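Local coordinates for protein paraflagellar rod component (Trypanosoma brucei, PDB 2Q0X) that is of unknown function but adopts the alpha/beta hydrolase fold and is probably a component of the paraflagellar rod, at residues V41-G46 with D55-L60; I139-V144 with S281-A286; K181-P186 with L200-W205; F265-T268 with R274-K277. All coordinates share one frame; numbering follows the deposited sequence.

Contact 1 (V41-G46 with D55-L60)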
loop_
_atom_site.group_PDB
_atom_site.type_symbol
_atom_site.label_atom_id
_atom_site.label_comp_id
_atom_site.label_asym_id
_atom_site.label_seq_id
_atom_site.Cartn_x
_atom_site.Cartn_y
_atom_site.Cartn_z
ATOM N N VAL A 41 3.428 15.400 13.647
ATOM C CA VAL A 41 2.705 14.192 13.987
ATOM C C VAL A 41 2.942 13.146 12.882
ATOM O O VAL A 41 2.759 13.432 11.702
ATOM C CB VAL A 41 1.210 14.466 14.146
ATOM C CG1 VAL A 41 0.448 13.156 14.370
ATOM C CG2 VAL A 41 0.997 15.453 15.303
ATOM N N LEU A 42 3.401 11.956 13.280
ATOM C CA LEU A 42 3.649 10.859 12.381
ATOM C C LEU A 42 2.649 9.749 12.664
ATOM O O LEU A 42 2.607 9.193 13.780
ATOM C CB LEU A 42 5.066 10.334 12.561
ATOM C CG LEU A 42 5.474 9.073 11.784
ATOM C CD1 LEU A 42 5.224 9.249 10.294
ATOM C CD2 LEU A 42 6.963 8.700 12.088
ATOM N N TRP A 43 1.899 9.390 11.624
ATOM C CA TRP A 43 0.866 8.374 11.709
ATOM C C TRP A 43 1.299 7.047 11.061
ATOM O O TRP A 43 1.792 7.021 9.947
ATOM C CB TRP A 43 -0.426 8.864 11.051
ATOM C CG TRP A 43 -1.463 7.787 10.995
ATOM C CD1 TRP A 43 -2.281 7.385 12.010
ATOM C CD2 TRP A 43 -1.769 6.943 9.881
ATOM N NE1 TRP A 43 -3.076 6.359 11.598
ATOM C CE2 TRP A 43 -2.775 6.059 10.295
ATOM C CE3 TRP A 43 -1.284 6.845 8.578
ATOM C CZ2 TRP A 43 -3.318 5.104 9.450
ATOM C CZ3 TRP A 43 -1.817 5.888 7.747
ATOM C CH2 TRP A 43 -2.822 5.030 8.187
ATOM N N VAL A 44 1.071 5.960 11.781
ATOM C CA VAL A 44 1.196 4.613 11.259
ATOM C C VAL A 44 -0.062 3.844 11.692
ATOM O O VAL A 44 -0.594 4.042 12.776
ATOM C CB VAL A 44 2.571 3.927 11.724
ATOM C CG1 VAL A 44 2.602 3.631 13.161
ATOM C CG2 VAL A 44 2.838 2.687 10.920
ATOM N N GLY A 45 -0.546 2.984 10.827
ATOM C CA GLY A 45 -1.813 2.311 11.054
ATOM C C GLY A 45 -1.732 0.816 10.925
ATOM O O GLY A 45 -0.639 0.209 10.917
ATOM N N GLY A 46 -2.921 0.230 10.833
ATOM C CA GLY A 46 -3.070 -1.159 10.579
ATOM C C GLY A 46 -2.612 -1.527 9.181
ATOM O O GLY A 46 -2.394 -0.668 8.316
ATOM N N ASP A 55 -10.791 10.107 6.734
ATOM C CA ASP A 55 -11.124 11.334 6.043
ATOM C C ASP A 55 -10.760 12.532 6.918
ATOM O O ASP A 55 -10.193 13.499 6.410
ATOM C CB ASP A 55 -12.629 11.364 5.635
ATOM C CG ASP A 55 -12.953 10.435 4.453
ATOM O OD1 ASP A 55 -12.030 9.800 3.902
ATOM O OD2 ASP A 55 -14.140 10.335 4.069
ATOM N N TYR A 56 -11.024 12.454 8.226
ATOM C CA TYR A 56 -10.722 13.578 9.131
ATOM C C TYR A 56 -9.251 13.999 9.229
ATOM O O TYR A 56 -8.975 15.099 9.671
ATOM C CB TYR A 56 -11.339 13.386 10.536
ATOM C CG TYR A 56 -10.523 12.560 11.505
ATOM C CD1 TYR A 56 -9.400 13.100 12.142
ATOM C CD2 TYR A 56 -10.887 11.265 11.813
ATOM C CE1 TYR A 56 -8.664 12.375 13.018
ATOM C CE2 TYR A 56 -10.145 10.527 12.691
ATOM C CZ TYR A 56 -9.034 11.084 13.302
ATOM O OH TYR A 56 -8.279 10.345 14.196
ATOM N N PHE A 57 -8.318 13.142 8.825
ATOM C CA PHE A 57 -6.908 13.512 8.693
ATOM C C PHE A 57 -6.653 14.781 7.869
ATOM O O PHE A 57 -5.673 15.489 8.115
ATOM C CB PHE A 57 -6.129 12.368 8.030
ATOM C CG PHE A 57 -5.837 11.206 8.922
ATOM C CD1 PHE A 57 -6.354 11.111 10.217
ATOM C CD2 PHE A 57 -5.043 10.168 8.449
ATOM C CE1 PHE A 57 -6.049 10.013 11.023
ATOM C CE2 PHE A 57 -4.745 9.074 9.251
ATOM C CZ PHE A 57 -5.242 9.003 10.532
ATOM N N THR A 58 -7.501 15.043 6.869
ATOM C CA THR A 58 -7.398 16.279 6.097
ATOM C C THR A 58 -7.708 17.488 6.980
ATOM O O THR A 58 -7.011 18.501 6.930
ATOM C CB THR A 58 -8.289 16.264 4.808
ATOM O OG1 THR A 58 -9.667 16.084 5.134
ATOM C CG2 THR A 58 -7.867 15.118 3.897
ATOM N N ASN A 59 -8.733 17.351 7.811
ATOM C CA ASN A 59 -9.129 18.402 8.753
ATOM C C ASN A 59 -8.125 18.550 9.915
ATOM O O ASN A 59 -7.747 19.663 10.268
ATOM C CB ASN A 59 -10.530 18.120 9.294
ATOM C CG ASN A 59 -11.576 18.098 8.213
ATOM O OD1 ASN A 59 -11.885 19.131 7.612
ATOM N ND2 ASN A 59 -12.125 16.912 7.937
ATOM N N LEU A 60 -7.717 17.426 10.502
ATOM C CA LEU A 60 -6.578 17.378 11.434
ATOM C C LEU A 60 -5.347 18.143 10.934
ATOM O O LEU A 60 -4.865 19.053 11.611
ATOM C CB LEU A 60 -6.156 15.924 11.733
ATOM C CG LEU A 60 -5.150 15.740 12.899
ATOM C CD1 LEU A 60 -5.553 16.591 14.141
ATOM C CD2 LEU A 60 -5.001 14.302 13.314
#
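The indole of Trp43 takes the rim of the Phe57 ring on one face, with Phe57 CE2 lying 3.6 Å above the indole plane and over its centre. On the opposite face lies the backbone N of Gly45, displaced toward the rim. The phenyl edge has a second neighbour in its plane, Tyr56 CE1, and Phe57 CD1 in turn sits over a face of the Tyr56 ring. The pair illustrates how an alpha/beta hydrolase fold fastens a helix to its sheet: within the beta-alpha-beta unit formed by strand 40-44, helix 57-64 and strand 69-73, an edge-to-face (T-shaped) contact joins the first strand to the helix. The planes stand at 69°, and Phe57 CZ comes within 3.6 Å of Trp43 NE1 and 3.7 Å of Trp43 CD1. With its CG anti to the backbone N (chi1 174°), the indole stands away from the strand and receives the phenyl side chain at about a right angle. Trp43 NE1 keeps its polar partner outside the pair, in a hydrogen bond with Thr115 OG1. Phe113 and Phe70 extend the aromatic cluster, each by an edge-to-face contact, to Trp43 and Phe57 respectively. Within 55-60, Asp55 O is gripped twice, by Thr58 OG1 at 2.9 Å and by Thr58 N at 3.1 Å.

Contact 2 (I139-V144 with S281-A286)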
loop_
_atom_site.group_PDB
_atom_site.type_symbol
_atom_site.label_atom_id
_atom_site.label_comp_id
_atom_site.label_asym_id
_atom_site.label_seq_id
_atom_site.Cartn_x
_atom_site.Cartn_y
_atom_site.Cartn_z
ATOM N N ILE A 139 0.233 9.188 20.761
ATOM C CA ILE A 139 -1.219 9.120 20.673
ATOM C C ILE A 139 -1.588 7.753 20.125
ATOM O O ILE A 139 -1.146 7.391 19.047
ATOM C CB ILE A 139 -1.799 10.219 19.707
ATOM C CG1 ILE A 139 -1.386 11.629 20.147
ATOM C CG2 ILE A 139 -3.323 10.057 19.564
ATOM C CD1 ILE A 139 -1.204 12.639 18.990
ATOM N N LEU A 140 -2.416 7.016 20.848
ATOM C CA LEU A 140 -2.815 5.695 20.405
ATOM C C LEU A 140 -4.326 5.579 20.391
ATOM O O LEU A 140 -4.997 5.938 21.353
ATOM C CB LEU A 140 -2.221 4.605 21.306
ATOM C CG LEU A 140 -0.710 4.630 21.578
ATOM C CD1 LEU A 140 -0.325 3.623 22.656
ATOM C CD2 LEU A 140 0.062 4.429 20.333
ATOM N N HIS A 141 -4.851 5.062 19.288
ATOM C CA HIS A 141 -6.282 4.795 19.147
ATOM C C HIS A 141 -6.496 3.310 19.075
ATOM O O HIS A 141 -5.753 2.594 18.394
ATOM C CB HIS A 141 -6.886 5.488 17.917
ATOM C CG HIS A 141 -8.370 5.291 17.774
ATOM N ND1 HIS A 141 -8.920 4.128 17.279
ATOM C CD2 HIS A 141 -9.412 6.097 18.084
ATOM C CE1 HIS A 141 -10.236 4.234 17.276
ATOM N NE2 HIS A 141 -10.561 5.416 17.767
ATOM N N GLY A 142 -7.528 2.857 19.787
ATOM C CA GLY A 142 -7.993 1.499 19.648
ATOM C C GLY A 142 -9.462 1.309 19.935
ATOM O O GLY A 142 -10.069 2.038 20.734
ATOM N N VAL A 143 -10.028 0.315 19.261
ATOM C CA VAL A 143 -11.360 -0.190 19.553
ATOM C C VAL A 143 -11.198 -1.372 20.479
ATOM O O VAL A 143 -10.412 -2.269 20.219
ATOM C CB VAL A 143 -12.081 -0.659 18.292
ATOM C CG1 VAL A 143 -13.498 -1.198 18.653
ATOM C CG2 VAL A 143 -12.119 0.480 17.240
ATOM N N VAL A 144 -11.956 -1.378 21.559
ATOM C CA VAL A 144 -11.855 -2.443 22.555
ATOM C C VAL A 144 -13.183 -3.202 22.643
ATOM O O VAL A 144 -14.232 -2.657 22.315
ATOM C CB VAL A 144 -11.480 -1.874 23.938
ATOM C CG1 VAL A 144 -10.111 -1.263 23.880
ATOM C CG2 VAL A 144 -12.519 -0.831 24.407
ATOM N N SER A 281 -15.063 15.085 14.723
ATOM C CA SER A 281 -14.887 16.318 15.482
ATOM C C SER A 281 -14.276 16.062 16.867
ATOM O O SER A 281 -13.518 16.890 17.374
ATOM C CB SER A 281 -16.245 17.003 15.662
ATOM O OG SER A 281 -16.201 18.348 15.223
ATOM N N GLU A 282 -14.668 14.951 17.492
ATOM C CA GLU A 282 -14.110 14.543 18.786
ATOM C C GLU A 282 -12.617 14.211 18.660
ATOM O O GLU A 282 -11.823 14.700 19.455
ATOM C CB GLU A 282 -14.846 13.327 19.358
ATOM C CG GLU A 282 -16.315 13.572 19.771
ATOM C CD GLU A 282 -17.003 12.275 20.217
ATOM O OE1 GLU A 282 -16.297 11.242 20.361
ATOM O OE2 GLU A 282 -18.238 12.281 20.420
ATOM N N HIS A 283 -12.248 13.404 17.660
ATOM C CA HIS A 283 -10.830 13.053 17.415
ATOM C C HIS A 283 -9.983 14.302 17.196
ATOM O O HIS A 283 -8.947 14.464 17.822
ATOM C CB HIS A 283 -10.659 12.165 16.188
ATOM C CG HIS A 283 -11.090 10.745 16.379
ATOM N ND1 HIS A 283 -10.336 9.684 15.935
ATOM C CD2 HIS A 283 -12.210 10.210 16.919
ATOM C CE1 HIS A 283 -10.959 8.554 16.221
ATOM N NE2 HIS A 283 -12.099 8.844 16.818
ATOM N N VAL A 284 -10.418 15.183 16.308
ATOM C CA VAL A 284 -9.618 16.360 15.988
ATOM C C VAL A 284 -9.412 17.223 17.235
ATOM O O VAL A 284 -8.290 17.629 17.547
ATOM C CB VAL A 284 -10.249 17.180 14.843
ATOM C CG1 VAL A 284 -9.602 18.568 14.729
ATOM C CG2 VAL A 284 -10.128 16.409 13.522
ATOM N N ALA A 285 -10.507 17.482 17.942
ATOM C CA ALA A 285 -10.494 18.303 19.137
ATOM C C ALA A 285 -9.631 17.704 20.260
ATOM O O ALA A 285 -8.886 18.425 20.898
ATOM C CB ALA A 285 -11.912 18.545 19.622
ATOM N N ALA A 286 -9.735 16.398 20.486
ATOM C CA ALA A 286 -8.953 15.719 21.525
ATOM C C ALA A 286 -7.440 15.726 21.204
ATOM O O ALA A 286 -6.603 15.928 22.088
ATOM C CB ALA A 286 -9.454 14.269 21.714
#
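His141 and His283 account for the surface that segments 139-144 and 281-286 bury against each other, in nearly equal shares. The closest approach is between carbons: His141 CD2 lies 3.4 Å from His283 CE1, and His141 NE2 is almost as close to that same CE1, at 3.5 Å. The nearest ring nitrogens, NE2 of His141 and NE2 of His283, are 3.9 Å apart, and no hydrogen bond joins the imidazoles. The planes are inclined by 35° and the centroids lie 5.1 Å apart, an oblique meeting. The side chains themselves cross at about a right angle. His141 stands out from the strand with CG anti to the backbone N (chi1 -177°), whereas His283 extends from the helix with CG anti to the carbonyl carbon.

What fixes the rings is a shared polar partner. The carboxylate of Asp267 bridges them, OD2 bonding to His141 NE2 and OD1 to His283 NE2, while His283 ND1 is engaged by the hydroxyl of Tyr56. Both nitrogens of the buried His283 ring are thus satisfied and its rotation about the CB-CG bond is set. Met230, on the neighbouring strand 227-232, touches both imidazoles. The contact exemplifies the way the closing helix of an alpha/beta hydrolase fold, here helix 280-299, lies against the central sheet, in this case through a buried histidine pair that one aspartate ties together.

Contact 3 (K181-P186 with L200-W205)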
loop_
_atom_site.group_PDB
_atom_site.type_symbol
_atom_site.label_atom_id
_atom_site.label_comp_id
_atom_site.label_asym_id
_atom_site.label_seq_id
_atom_site.Cartn_x
_atom_site.Cartn_y
_atom_site.Cartn_z
ATOM N N LYS A 181 -10.695 -16.735 12.005
ATOM C CA LYS A 181 -11.496 -17.277 13.107
ATOM C C LYS A 181 -10.797 -17.055 14.453
ATOM O O LYS A 181 -11.439 -17.045 15.498
ATOM C CB LYS A 181 -11.865 -18.760 12.849
ATOM C CG LYS A 181 -11.056 -19.805 13.616
ATOM C CD LYS A 181 -11.478 -21.229 13.262
ATOM C CE LYS A 181 -10.937 -21.701 11.904
ATOM N NZ LYS A 181 -11.962 -21.684 10.806
ATOM N N HIS A 182 -9.490 -16.822 14.413
ATOM C CA HIS A 182 -8.690 -16.630 15.619
ATOM C C HIS A 182 -8.378 -15.170 15.977
ATOM O O HIS A 182 -7.916 -14.901 17.078
ATOM C CB HIS A 182 -7.404 -17.455 15.508
ATOM C CG HIS A 182 -7.633 -18.926 15.675
ATOM N ND1 HIS A 182 -7.512 -19.824 14.638
ATOM C CD2 HIS A 182 -8.014 -19.649 16.756
ATOM C CE1 HIS A 182 -7.783 -21.040 15.076
ATOM N NE2 HIS A 182 -8.091 -20.962 16.359
ATOM N N TYR A 183 -8.620 -14.230 15.067
ATOM C CA TYR A 183 -8.498 -12.802 15.397
ATOM C C TYR A 183 -9.554 -12.028 14.640
ATOM O O TYR A 183 -10.095 -12.543 13.672
ATOM C CB TYR A 183 -7.090 -12.267 15.068
ATOM C CG TYR A 183 -6.672 -11.079 15.922
ATOM C CD1 TYR A 183 -6.534 -11.207 17.291
ATOM C CD2 TYR A 183 -6.442 -9.837 15.356
ATOM C CE1 TYR A 183 -6.156 -10.136 18.077
ATOM C CE2 TYR A 183 -6.068 -8.757 16.122
ATOM C CZ TYR A 183 -5.925 -8.906 17.488
ATOM O OH TYR A 183 -5.548 -7.834 18.260
ATOM N N ASP A 184 -9.856 -10.806 15.082
ATOM C CA ASP A 184 -10.922 -9.998 14.461
ATOM C C ASP A 184 -10.421 -8.990 13.422
ATOM O O ASP A 184 -10.824 -9.029 12.274
ATOM C CB ASP A 184 -11.789 -9.293 15.524
ATOM C CG ASP A 184 -10.980 -8.649 16.635
ATOM O OD1 ASP A 184 -9.742 -8.630 16.548
ATOM O OD2 ASP A 184 -11.592 -8.167 17.606
ATOM N N ILE A 185 -9.546 -8.079 13.835
ATOM C CA ILE A 185 -8.986 -7.084 12.938
ATOM C C ILE A 185 -8.085 -7.822 11.934
ATOM O O ILE A 185 -7.420 -8.786 12.317
ATOM C CB ILE A 185 -8.193 -6.034 13.755
ATOM C CG1 ILE A 185 -9.161 -5.207 14.623
ATOM C CG2 ILE A 185 -7.350 -5.132 12.838
ATOM C CD1 ILE A 185 -8.467 -4.381 15.677
ATOM N N PRO A 186 -8.086 -7.407 10.646
ATOM C CA PRO A 186 -7.186 -8.061 9.688
ATOM C C PRO A 186 -5.699 -7.955 10.032
ATOM O O PRO A 186 -5.185 -6.864 10.304
ATOM C CB PRO A 186 -7.500 -7.360 8.364
ATOM C CG PRO A 186 -8.837 -6.771 8.540
ATOM C CD PRO A 186 -8.931 -6.392 9.989
ATOM N N LEU A 200 -4.511 -2.024 21.372
ATOM C CA LEU A 200 -4.802 -1.594 22.726
ATOM C C LEU A 200 -5.606 -2.601 23.548
ATOM O O LEU A 200 -5.604 -2.524 24.778
ATOM C CB LEU A 200 -5.518 -0.260 22.697
ATOM C CG LEU A 200 -4.652 0.915 22.248
ATOM C CD1 LEU A 200 -5.380 2.198 22.507
ATOM C CD2 LEU A 200 -3.316 0.923 22.944
ATOM N N GLN A 201 -6.315 -3.531 22.895
ATOM C CA GLN A 201 -6.927 -4.641 23.636
ATOM C C GLN A 201 -5.875 -5.382 24.470
ATOM O O GLN A 201 -6.033 -5.564 25.678
ATOM C CB GLN A 201 -7.631 -5.613 22.697
ATOM C CG GLN A 201 -8.544 -6.632 23.385
ATOM C CD GLN A 201 -9.840 -6.029 23.869
ATOM O OE1 GLN A 201 -10.295 -5.013 23.335
ATOM N NE2 GLN A 201 -10.458 -6.655 24.889
ATOM N N GLU A 202 -4.790 -5.803 23.828
ATOM C CA GLU A 202 -3.741 -6.560 24.528
ATOM C C GLU A 202 -2.843 -5.654 25.388
ATOM O O GLU A 202 -2.452 -6.028 26.493
ATOM C CB GLU A 202 -2.881 -7.329 23.519
ATOM C CG GLU A 202 -3.663 -8.398 22.727
ATOM C CD GLU A 202 -4.076 -7.966 21.335
ATOM O OE1 GLU A 202 -4.272 -6.747 21.087
ATOM O OE2 GLU A 202 -4.229 -8.867 20.480
ATOM N N ALA A 203 -2.543 -4.461 24.875
ATOM C CA ALA A 203 -1.625 -3.532 25.544
ATOM C C ALA A 203 -2.226 -2.874 26.798
ATOM O O ALA A 203 -1.510 -2.627 27.755
ATOM C CB ALA A 203 -1.155 -2.478 24.577
ATOM N N VAL A 204 -3.535 -2.591 26.782
ATOM C CA VAL A 204 -4.151 -1.802 27.852
ATOM C C VAL A 204 -5.423 -2.435 28.444
ATOM O O VAL A 204 -5.512 -2.632 29.649
ATOM C CB VAL A 204 -4.457 -0.363 27.351
ATOM C CG1 VAL A 204 -5.314 0.409 28.342
ATOM C CG2 VAL A 204 -3.166 0.396 27.071
ATOM N N TRP A 205 -6.387 -2.763 27.604
ATOM C CA TRP A 205 -7.719 -3.114 28.074
ATOM C C TRP A 205 -7.719 -4.403 28.881
ATOM O O TRP A 205 -8.108 -4.416 30.061
ATOM C CB TRP A 205 -8.690 -3.234 26.895
ATOM C CG TRP A 205 -10.118 -3.070 27.292
ATOM C CD1 TRP A 205 -11.064 -4.030 27.321
ATOM C CD2 TRP A 205 -10.749 -1.858 27.729
ATOM N NE1 TRP A 205 -12.259 -3.502 27.749
ATOM C CE2 TRP A 205 -12.091 -2.167 28.008
ATOM C CE3 TRP A 205 -10.306 -0.540 27.906
ATOM C CZ2 TRP A 205 -13.007 -1.207 28.457
ATOM C CZ3 TRP A 205 -11.210 0.421 28.348
ATOM C CH2 TRP A 205 -12.549 0.083 28.615
#
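Tyr183 reaches Glu202 with its phenol end alone. From CB, which does not itself point at helix 200-209, the side chain runs out with CG roughly anti to the backbone N (chi1 -153°), bringing the ring across toward the helix. Part of the way along, one face of the ring is covered at its centre by Asp184 OD1, 3.6 Å above the plane; that oxygen also receives the backbone N-H of Ile185. Farther out, CE1 passes 3.3 Å from Glu202 OE2, at the ring edge. At the tip the hydroxyl donates a hydrogen bond of 2.8 Å from Tyr183 OH to Glu202 OE2, taken on the syn lone pair. Ring and carboxylate come from opposite directions and lie nearly coplanar, 21° apart. Both segments belong to the helical insertion between strands 135-143 and 227-232, the place where hydrolases of this fold commonly carry a cap. A bend at chi2 turns the Glu202 carboxylate, whose other oxygen, OE1, is held by Thr199 OG1. Arg273 adds a weak bond to Tyr183 OH and a salt bridge to Asp184. Glu202 lies within a wider pi-type turn, where Leu200 O accepts from both Val204 N and Trp205 N, each at 2.9 Å.

Contact 4 (F265-T268 with R274-K277)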
loop_
_atom_site.group_PDB
_atom_site.type_symbol
_atom_site.label_atom_id
_atom_site.label_comp_id
_atom_site.label_asym_id
_atom_site.label_seq_id
_atom_site.Cartn_x
_atom_site.Cartn_y
_atom_site.Cartn_z
ATOM N N PHE A 265 -14.364 7.830 22.728
ATOM C CA PHE A 265 -14.893 8.440 21.508
ATOM C C PHE A 265 -16.112 7.690 20.999
ATOM O O PHE A 265 -16.171 6.457 21.069
ATOM C CB PHE A 265 -13.788 8.533 20.453
ATOM C CG PHE A 265 -12.643 9.385 20.910
ATOM C CD1 PHE A 265 -11.695 8.877 21.793
ATOM C CD2 PHE A 265 -12.565 10.721 20.545
ATOM C CE1 PHE A 265 -10.676 9.677 22.267
ATOM C CE2 PHE A 265 -11.546 11.519 21.020
ATOM C CZ PHE A 265 -10.596 10.990 21.879
ATOM N N ASN A 266 -17.078 8.444 20.476
ATOM C CA ASN A 266 -18.326 7.878 19.979
ATOM C C ASN A 266 -18.184 7.412 18.523
ATOM O O ASN A 266 -19.065 7.631 17.709
ATOM C CB ASN A 266 -19.474 8.900 20.130
ATOM C CG ASN A 266 -19.668 9.345 21.575
ATOM O OD1 ASN A 266 -19.962 8.535 22.450
ATOM N ND2 ASN A 266 -19.476 10.633 21.832
ATOM N N ASP A 267 -17.066 6.757 18.217
ATOM C CA ASP A 267 -16.835 6.139 16.919
ATOM C C ASP A 267 -17.890 5.081 16.663
ATOM O O ASP A 267 -18.270 4.364 17.569
ATOM C CB ASP A 267 -15.458 5.455 16.898
ATOM C CG ASP A 267 -14.304 6.436 17.017
ATOM O OD1 ASP A 267 -14.521 7.655 16.910
ATOM O OD2 ASP A 267 -13.173 5.983 17.219
ATOM N N THR A 268 -18.361 4.977 15.431
ATOM C CA THR A 268 -19.182 3.833 15.047
ATOM C C THR A 268 -18.232 2.691 14.666
ATOM O O THR A 268 -17.367 2.849 13.801
ATOM C CB THR A 268 -20.121 4.188 13.903
ATOM O OG1 THR A 268 -20.825 5.385 14.251
ATOM C CG2 THR A 268 -21.103 3.046 13.630
ATOM N N ARG A 274 -13.403 -2.725 14.205
ATOM C CA ARG A 274 -13.048 -1.832 13.129
ATOM C C ARG A 274 -13.879 -0.551 13.210
ATOM O O ARG A 274 -15.064 -0.592 13.470
ATOM C CB ARG A 274 -13.278 -2.544 11.797
ATOM C CG ARG A 274 -12.512 -3.878 11.701
ATOM C CD ARG A 274 -11.658 -3.953 10.452
ATOM N NE ARG A 274 -12.268 -4.792 9.422
ATOM C CZ ARG A 274 -11.889 -4.828 8.146
ATOM N NH1 ARG A 274 -10.912 -4.044 7.691
ATOM N NH2 ARG A 274 -12.509 -5.647 7.314
ATOM N N VAL A 275 -13.241 0.590 13.009
ATOM C CA VAL A 275 -13.955 1.854 12.996
ATOM C C VAL A 275 -14.628 2.007 11.627
ATOM O O VAL A 275 -13.969 1.963 10.579
ATOM C CB VAL A 275 -13.017 3.047 13.336
ATOM C CG1 VAL A 275 -13.727 4.377 13.159
ATOM C CG2 VAL A 275 -12.511 2.912 14.750
ATOM N N LEU A 276 -15.952 2.123 11.647
ATOM C CA LEU A 276 -16.733 2.382 10.451
ATOM C C LEU A 276 -16.845 3.886 10.224
ATOM O O LEU A 276 -16.855 4.353 9.091
ATOM C CB LEU A 276 -18.140 1.780 10.589
ATOM C CG LEU A 276 -18.218 0.267 10.824
ATOM C CD1 LEU A 276 -19.679 -0.169 11.056
ATOM C CD2 LEU A 276 -17.596 -0.504 9.656
ATOM N N LYS A 277 -16.969 4.641 11.306
ATOM C CA LYS A 277 -17.042 6.092 11.215
ATOM C C LYS A 277 -16.478 6.668 12.506
ATOM O O LYS A 277 -16.962 6.362 13.589
ATOM C CB LYS A 277 -18.488 6.543 11.003
ATOM C CG LYS A 277 -18.663 8.040 10.666
ATOM C CD LYS A 277 -20.152 8.384 10.487
ATOM C CE LYS A 277 -20.432 9.897 10.557
ATOM N NZ LYS A 277 -21.845 10.237 10.208
#
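Thr268 O is held by two successive amides, Leu276 N at 2.7 Å and Lys277 N at 3.1 Å. Two residues of one strand facing a single residue of the other define a classic beta bulge, here in the small antiparallel hairpin of 268-269 and 275-277, a two-stranded sheet separate from the main one of the alpha/beta hydrolase fold. The bond from Leu276 N meets the carbonyl fairly end on (C=O...N 154°), that from Lys277 N more from the flank (137°), and both donors are tilted out of the carbonyl plane. Thr268 also returns a bond: its N donates to Lys277 O at 2.7 Å, this time in the carbonyl plane, which completes the hydrogen-bonded pair of Thr268 and Lys277. Beside it, Asp267 CA makes a CA-H...O contact of 3.3 Å with Lys277 O.

The side-chain contacts across the strands are looser than the backbone bonds. The CB atoms of Thr268 and Lys277 lie 4.1 Å apart on the same face, after which the lysine, extended beyond CG, leads away. Leu276 and Arg274 both pack on Tyr25 of the second subunit, so the bulged strand forms part of the dimer surface. Asp267, by contrast, is buried: its carboxylate is the one shared by His141 and His283, and it also takes the N-H of Ala279, and so links the start of the hairpin to strand 135-143 and helix 280-299. Against that carboxylate, at 4.0 Å from Asp267 OD2, rests the CG2 methyl of Val275.

How the contacts relate
Contacts 1 and 2 are core contacts, each setting a helix on the same large sheet through buried rings; they meet through Tyr56 and His283. Contact 4 lies at the surface and works mainly through backbone bonds, yet it is nested in the loop closed by contact 2 and shares Asp267 with contact 2. Contact 3, partly buried in the helical insertion and also nested inside that loop, depends on a single phenol-carboxylate bond; it touches contact 2 where Leu200 packs on His141 and Gly142 and Trp205 on Val144, and contact 4 through Pro186 and Arg274. Contacts 1 and 3 do not touch, their centres about 21 Å apart.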